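Local coordinates for protein GDNF family receptor alpha-3 (Homo sapiens, PDB 2GH0) that acts as a receptor for artemin, a growth factor that supports survival of sensory and sympathetic peripheral neurons, and whose binding leads to activation of the RET receptor, at residues C[103-108]-C[148-153]. Residues are numbered along the deposited sequence; the frame is centred on the assembly and turned at random.
Sequences RLCFSD and TAMTPN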
loop_
_atom_site.group_PDB
_atom_site.type_symbol
_atom_site.label_atom_id
_atom_site.label_comp_id
_atom_site.label_asym_id
_atom_site.label_seq_id
_atom_site.Cartn_x
_atom_site.Cartn_y
_atom_site.Cartn_z
ATOM N N ARG C 103 32.902 -12.814 44.369
ATOM C CA ARG C 103 33.666 -13.890 43.717
ATOM C C ARG C 103 33.178 -14.130 42.280
ATOM O O ARG C 103 34.027 -14.578 41.344
ATOM C CB ARG C 103 33.518 -15.166 44.486
ATOM C CG ARG C 103 34.524 -16.277 43.922
ATOM C CD ARG C 103 34.627 -17.351 44.931
ATOM N NE ARG C 103 34.201 -18.643 44.372
ATOM C CZ ARG C 103 32.915 -18.968 44.179
ATOM N NH1 ARG C 103 31.908 -18.085 44.484
ATOM N NH2 ARG C 103 32.660 -20.188 43.669
ATOM N N LEU C 104 31.831 -13.875 42.132
ATOM C CA LEU C 104 31.220 -14.054 40.803
ATOM C C LEU C 104 31.676 -12.848 40.002
ATOM O O LEU C 104 32.064 -12.992 38.842
ATOM C CB LEU C 104 29.682 -14.162 40.866
ATOM C CG LEU C 104 28.889 -14.153 39.519
ATOM C CD1 LEU C 104 29.231 -15.332 38.595
ATOM C CD2 LEU C 104 27.373 -14.057 39.735
ATOM N N CYS C 105 31.598 -11.652 40.601
ATOM C CA CYS C 105 32.253 -10.499 40.020
ATOM C C CYS C 105 33.730 -10.743 39.578
ATOM O O CYS C 105 34.109 -10.461 38.426
ATOM C CB CYS C 105 32.126 -9.282 40.963
ATOM S SG CYS C 105 32.824 -7.842 40.240
ATOM N N PHE C 106 34.559 -11.284 40.466
ATOM C CA PHE C 106 35.967 -11.427 40.176
ATOM C C PHE C 106 36.208 -12.310 38.958
ATOM O O PHE C 106 37.260 -12.211 38.310
ATOM C CB PHE C 106 36.723 -11.978 41.396
ATOM C CG PHE C 106 36.940 -10.973 42.507
ATOM C CD1 PHE C 106 37.170 -11.417 43.806
ATOM C CD2 PHE C 106 36.935 -9.607 42.258
ATOM C CE1 PHE C 106 37.417 -10.516 44.878
ATOM C CE2 PHE C 106 37.152 -8.682 43.306
ATOM C CZ PHE C 106 37.414 -9.160 44.622
ATOM N N SER C 107 35.269 -13.220 38.665
ATOM C CA SER C 107 35.441 -14.218 37.569
ATOM C C SER C 107 35.367 -13.615 36.148
ATOM O O SER C 107 35.815 -14.244 35.147
ATOM C CB SER C 107 34.383 -15.326 37.686
ATOM O OG SER C 107 33.097 -14.840 37.300
ATOM N N ASP C 108 34.800 -12.410 36.061
ATOM C CA ASP C 108 34.625 -11.666 34.782
ATOM C C ASP C 108 35.512 -10.433 34.785
ATOM O O ASP C 108 35.316 -9.559 35.644
ATOM C CB ASP C 108 33.172 -11.156 34.636
ATOM C CG ASP C 108 33.001 -10.190 33.438
ATOM O OD1 ASP C 108 33.331 -10.548 32.294
ATOM O OD2 ASP C 108 32.534 -9.057 33.651
ATOM N N THR C 148 26.472 -5.046 36.142
ATOM C CA THR C 148 27.445 -6.095 36.498
ATOM C C THR C 148 26.821 -7.045 37.526
ATOM O O THR C 148 25.692 -6.833 37.978
ATOM C CB THR C 148 28.726 -5.517 37.119
ATOM O OG1 THR C 148 28.420 -4.944 38.418
ATOM C CG2 THR C 148 29.420 -4.490 36.200
ATOM N N ALA C 149 27.553 -8.079 37.928
ATOM C CA ALA C 149 27.112 -8.898 39.048
ATOM C C ALA C 149 26.983 -8.064 40.329
ATOM O O ALA C 149 26.190 -8.413 41.216
ATOM C CB ALA C 149 28.071 -10.106 39.286
ATOM N N MET C 150 27.734 -6.965 40.445
ATOM C CA MET C 150 27.669 -6.150 41.642
ATOM C C MET C 150 26.775 -4.950 41.458
ATOM O O MET C 150 27.193 -3.856 41.835
ATOM C CB MET C 150 29.053 -5.600 42.013
ATOM C CG MET C 150 30.136 -6.657 42.222
ATOM S SD MET C 150 29.974 -7.541 43.733
ATOM C CE MET C 150 30.884 -6.616 44.923
ATOM N N THR C 151 25.539 -5.129 40.973
ATOM C CA THR C 151 24.687 -3.949 40.647
ATOM C C THR C 151 24.126 -3.385 41.928
ATOM O O THR C 151 23.449 -4.133 42.676
ATOM C CB THR C 151 23.519 -4.335 39.643
ATOM O OG1 THR C 151 24.104 -4.593 38.373
ATOM C CG2 THR C 151 22.459 -3.220 39.507
ATOM N N PRO C 152 24.417 -2.103 42.226
ATOM C CA PRO C 152 23.828 -1.444 43.385
ATOM C C PRO C 152 22.454 -0.811 43.091
ATOM O O PRO C 152 22.116 -0.500 41.887
ATOM C CB PRO C 152 24.852 -0.332 43.674
ATOM C CG PRO C 152 25.367 0.079 42.373
ATOM C CD PRO C 152 25.330 -1.179 41.502
ATOM N N ASN C 153 21.642 -0.579 44.122
ATOM C CA ASN C 153 20.371 0.120 43.822
ATOM C C ASN C 153 19.777 0.719 45.092
ATOM O O ASN C 153 20.134 0.310 46.178
ATOM C CB ASN C 153 19.338 -0.877 43.248
ATOM C CG ASN C 153 18.092 -0.169 42.641
ATOM O OD1 ASN C 153 18.218 0.918 42.067
ATOM N ND2 ASN C 153 16.883 -0.795 42.801
#
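Leu104 O, near the end of helix 98-106, is gripped twice by Ser107: the hydroxyl OG donates to it at 2.6 Å and the backbone N at 3.2 Å. The side chain of the same leucine reaches the other segment, its CD2 resting 4.0 Å from the methyl CB of Ala149. That methyl also lies 4.1 Å from the backbone N of the following residue, Cys105. Alongside, Met150 lays its CG against Cys105, 3.5 Å from CB and equally close to SG. The bend at chi2 (-74°) puts Met150 SD 3.9 Å from Cys105 CB, and a second at chi3 (-89°) directs the terminal methyl. Cys105 SG, anti to its own nitrogen (chi1 -176°), is turned into a disulfide with Cys111 of helix 109-121, a helix that Met150 touches as well, at Cys111 and Leu115. Asp108 caps the start of that helix through OD2. The 148-153 turn is braced from within: Thr148 OG1 accepts from Met150 N at 2.9 Å, an ST turn, and Thr151 OG1 donates to Thr148 O, before the chain enters the short strand 152-154. Within the second GDNF/GAS1 domain of this receptor fragment, then, the polar groups described bond locally, while the two segments meet through methyl, methylene and sulfur surfaces, so van der Waals contact probably provides most of their attraction, beside the Cys105-Cys111 disulfide.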